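Local coordinates for lipolytic enzyme, g-d-s-l (Clostridium thermocellum, PDB 2W47), which carries a family 6 carbohydrate-binding module, a beta-sandwich domain that holds a glycan beside a calcium ion, at residues I14-E20 with Y31-E37. Residues are numbered along the deposited sequence; the frame is centred on the assembly and turned at random.
With CA (calcium ion), chain C; AQA (4-deoxy-beta-L-threo-hex-4-enopyranuronic acid), chain B.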
loop_
_atom_site.group_PDB
_atom_site.type_symbol
_atom_site.label_atom_id
_atom_site.label_comp_id
_atom_site.label_asym_id
_atom_site.label_seq_id
_atom_site.Cartn_x
_atom_site.Cartn_y
_atom_site.Cartn_z
ATOM N N ILE A 14 11.040 3.796 -1.312
ATOM C CA ILE A 14 10.171 4.935 -1.035
ATOM C C ILE A 14 10.746 6.215 -1.623
ATOM O O ILE A 14 11.973 6.378 -1.725
ATOM C CB ILE A 14 9.835 5.067 0.477
ATOM C CG1 ILE A 14 11.071 5.461 1.297
ATOM C CG2 ILE A 14 9.191 3.769 0.988
ATOM C CD1 ILE A 14 10.810 5.554 2.797
ATOM N N TYR A 15 9.853 7.120 -1.999
ATOM C CA TYR A 15 10.227 8.383 -2.608
ATOM C C TYR A 15 9.371 9.473 -1.997
ATOM O O TYR A 15 8.150 9.356 -1.963
ATOM C CB TYR A 15 9.996 8.329 -4.114
ATOM C CG TYR A 15 10.080 9.675 -4.797
ATOM C CD1 TYR A 15 11.314 10.276 -5.032
ATOM C CD2 TYR A 15 8.929 10.339 -5.215
ATOM C CE1 TYR A 15 11.398 11.518 -5.658
ATOM C CE2 TYR A 15 9.003 11.583 -5.844
ATOM C CZ TYR A 15 10.237 12.156 -6.060
ATOM O OH TYR A 15 10.298 13.389 -6.683
ATOM N N ASN A 16 10.000 10.533 -1.509
ATOM C CA ASN A 16 9.272 11.603 -0.827
ATOM C C ASN A 16 8.338 11.051 0.254
ATOM O O ASN A 16 7.148 11.385 0.348
ATOM C CB ASN A 16 8.564 12.521 -1.830
ATOM C CG ASN A 16 9.516 13.508 -2.457
ATOM O OD1 ASN A 16 10.610 13.728 -1.944
ATOM N ND2 ASN A 16 9.105 14.113 -3.558
ATOM N N ALA A 17 8.923 10.166 1.047
ATOM C CA ALA A 17 8.280 9.500 2.158
ATOM C C ALA A 17 9.420 9.052 3.068
ATOM O O ALA A 17 10.569 8.951 2.613
ATOM C CB ALA A 17 7.491 8.306 1.654
ATOM N N ILE A 18 9.104 8.805 4.336
ATOM C CA ILE A 18 10.092 8.333 5.305
ATOM C C ILE A 18 9.600 7.087 6.023
ATOM O O ILE A 18 8.414 6.749 5.950
ATOM C CB ILE A 18 10.437 9.430 6.349
ATOM C CG1 ILE A 18 9.239 9.714 7.284
ATOM C CG2 ILE A 18 10.948 10.688 5.644
ATOM C CD1 ILE A 18 9.516 10.690 8.431
ATOM N N LEU A 19 10.512 6.414 6.721
ATOM C CA LEU A 19 10.168 5.360 7.660
ATOM C C LEU A 19 10.189 5.987 9.043
ATOM O O LEU A 19 11.159 6.658 9.415
ATOM C CB LEU A 19 11.196 4.230 7.600
ATOM C CG LEU A 19 11.343 3.524 6.251
ATOM C CD1 LEU A 19 12.403 2.432 6.311
ATOM C CD2 LEU A 19 10.001 2.957 5.796
ATOM N N GLU A 20 9.122 5.785 9.807
ATOM C CA GLU A 20 9.054 6.345 11.152
ATOM C C GLU A 20 8.350 5.401 12.112
ATOM O O GLU A 20 7.825 4.351 11.707
ATOM C CB GLU A 20 8.411 7.734 11.151
ATOM C CG GLU A 20 6.925 7.736 10.934
ATOM C CD GLU A 20 6.293 9.104 11.090
ATOM O OE1 GLU A 20 5.092 9.134 11.432
ATOM O OE2 GLU A 20 6.973 10.133 10.861
ATOM N N TYR A 31 6.782 2.088 9.942
ATOM C CA TYR A 31 5.798 2.271 8.883
ATOM C C TYR A 31 6.238 3.451 8.021
ATOM O O TYR A 31 7.162 4.191 8.389
ATOM C CB TYR A 31 4.401 2.496 9.478
ATOM C CG TYR A 31 4.296 3.738 10.340
ATOM C CD1 TYR A 31 4.003 4.984 9.775
ATOM C CD2 TYR A 31 4.483 3.670 11.720
ATOM C CE1 TYR A 31 3.909 6.131 10.557
ATOM C CE2 TYR A 31 4.379 4.809 12.519
ATOM C CZ TYR A 31 4.082 6.032 11.934
ATOM O OH TYR A 31 3.990 7.154 12.721
ATOM N N VAL A 32 5.585 3.613 6.873
ATOM C CA VAL A 32 5.884 4.725 5.973
ATOM C C VAL A 32 4.991 5.922 6.260
ATOM O O VAL A 32 3.780 5.790 6.369
ATOM C CB VAL A 32 5.692 4.335 4.495
ATOM C CG1 VAL A 32 6.115 5.484 3.592
ATOM C CG2 VAL A 32 6.495 3.094 4.156
ATOM N N ASN A 33 5.612 7.092 6.367
ATOM C CA ASN A 33 4.907 8.362 6.432
ATOM C C ASN A 33 5.291 9.168 5.202
ATOM O O ASN A 33 6.450 9.550 5.045
ATOM C CB ASN A 33 5.276 9.080 7.734
ATOM C CG ASN A 33 4.793 10.518 7.793
ATOM O OD1 ASN A 33 4.003 10.974 6.965
ATOM N ND2 ASN A 33 5.302 11.254 8.775
ATOM N N TYR A 34 4.321 9.381 4.312
ATOM C CA TYR A 34 4.531 10.143 3.088
ATOM C C TYR A 34 4.815 11.601 3.415
ATOM O O TYR A 34 4.248 12.144 4.358
ATOM C CB TYR A 34 3.260 10.104 2.239
ATOM C CG TYR A 34 3.007 8.828 1.460
ATOM C CD1 TYR A 34 2.576 7.666 2.092
ATOM C CD2 TYR A 34 3.128 8.811 0.074
ATOM C CE1 TYR A 34 2.308 6.509 1.375
ATOM C CE2 TYR A 34 2.860 7.657 -0.662
ATOM C CZ TYR A 34 2.460 6.508 0.000
ATOM O OH TYR A 34 2.188 5.346 -0.690
ATOM N N HIS A 35 5.665 12.259 2.629
ATOM C CA HIS A 35 5.712 13.721 2.678
ATOM C C HIS A 35 4.319 14.255 2.378
ATOM O O HIS A 35 3.582 13.673 1.574
ATOM C CB HIS A 35 6.670 14.277 1.627
ATOM C CG HIS A 35 8.119 14.056 1.926
ATOM N ND1 HIS A 35 8.567 13.336 3.013
ATOM C CD2 HIS A 35 9.226 14.446 1.250
ATOM C CE1 HIS A 35 9.890 13.309 3.005
ATOM N NE2 HIS A 35 10.312 13.966 1.939
ATOM N N ASN A 36 3.961 15.363 3.017
ATOM C CA ASN A 36 2.661 15.958 2.764
ATOM C C ASN A 36 2.691 16.823 1.514
ATOM O O ASN A 36 2.766 18.061 1.551
ATOM C CB ASN A 36 2.126 16.646 4.022
ATOM C CG ASN A 36 1.743 15.634 5.108
ATOM O OD1 ASN A 36 2.408 14.602 5.282
ATOM N ND2 ASN A 36 0.667 15.908 5.819
ATOM N N GLU A 37 2.690 16.119 0.389
ATOM C CA GLU A 37 2.771 16.713 -0.937
ATOM C C GLU A 37 2.296 15.709 -1.977
ATOM O O GLU A 37 2.193 14.508 -1.701
ATOM C CB GLU A 37 4.205 17.168 -1.238
ATOM C CG GLU A 37 5.220 16.032 -1.360
ATOM C CD GLU A 37 6.641 16.526 -1.534
ATOM O OE1 GLU A 37 7.151 17.227 -0.635
ATOM O OE2 GLU A 37 7.250 16.200 -2.570
HETATM CA CA CA C . 2.429 12.090 5.836
HETATM O O6A AQA B . -0.325 14.274 8.140
HETATM C C6 AQA B . 0.418 13.264 8.287
HETATM O O6B AQA B . 0.794 12.557 7.317
HETATM C C5 AQA B . 0.813 12.930 9.517
HETATM O O5 AQA B . 0.325 13.761 10.609
HETATM C C4 AQA B . 1.603 11.852 9.734
HETATM C C3 AQA B . 2.224 11.623 11.097
HETATM O O3 AQA B . 2.551 10.242 11.304
HETATM C C2 AQA B . 1.221 12.085 12.147
HETATM O O2 AQA B . 1.747 11.922 13.466
HETATM C C1 AQA B . 0.872 13.552 11.916
HETATM O O HOH W 1 1.685 9.675 5.391
HETATM O O HOH W 2 3.365 13.760 7.217
HETATM O O HOH W 3 1.128 12.309 3.926
#
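Glu20 and Tyr31 both set CG between the backbone N and the carbonyl carbon (chi1 74° and 62°), whereas Asn33 swings its CG anti to the backbone N (170°); with these torsions a carboxylate, a phenol and an amide converge on one face of the 17-20/31-34 hairpin. Glu20 lays its CG against the CE1-CZ side of the Tyr31 ring, and its carboxylate stands nearly perpendicular to that ring. Tyr31 OH donates to Glu20 OE1 at 2.6 Å, on the anti side and somewhat out of the carboxylate plane, and also takes a hydrogen bond from the backbone N of Asn23. Asn33 ND2 reaches Glu20 OE2 at 2.9 Å, nearly straight and within its own amide plane, but from well above the carboxylate plane. One carboxylate is thus gripped through both oxygens, and Glu20 OE1 lies 2.8 Å from O3 of 4-deoxy-beta-L-threo-hex-4-enopyranuronic acid (AQA).

With ND2 turned to Glu20, Asn33 OD1 is left to bind calcium at 2.2 Å. Tyr34 O, Asn36 OD1, AQA O6B and three waters make up the other ligands in the model. Asn36 ND2 donates to the second carboxylate oxygen of AQA, O6A, at 3.0 Å.

Behind this polar face, Val32 presses CG1 on Ala17 CB (3.7 Å) and CG2 on Leu19 CD2. Past the strands, His35 N bonds to Asn16 O from above the carbonyl plane, and the imidazole face lies over Asn16 C, with Ile18 CG2 at its edge.

Antiparallel hydrogen-bonded pairs, Ile18 with Asn33 and Glu20 with Tyr31, tie the two strands into a beta hairpin, here forming one wall of the glycan pocket of a family 6 carbohydrate-binding module, where calcium bridges protein and glycan.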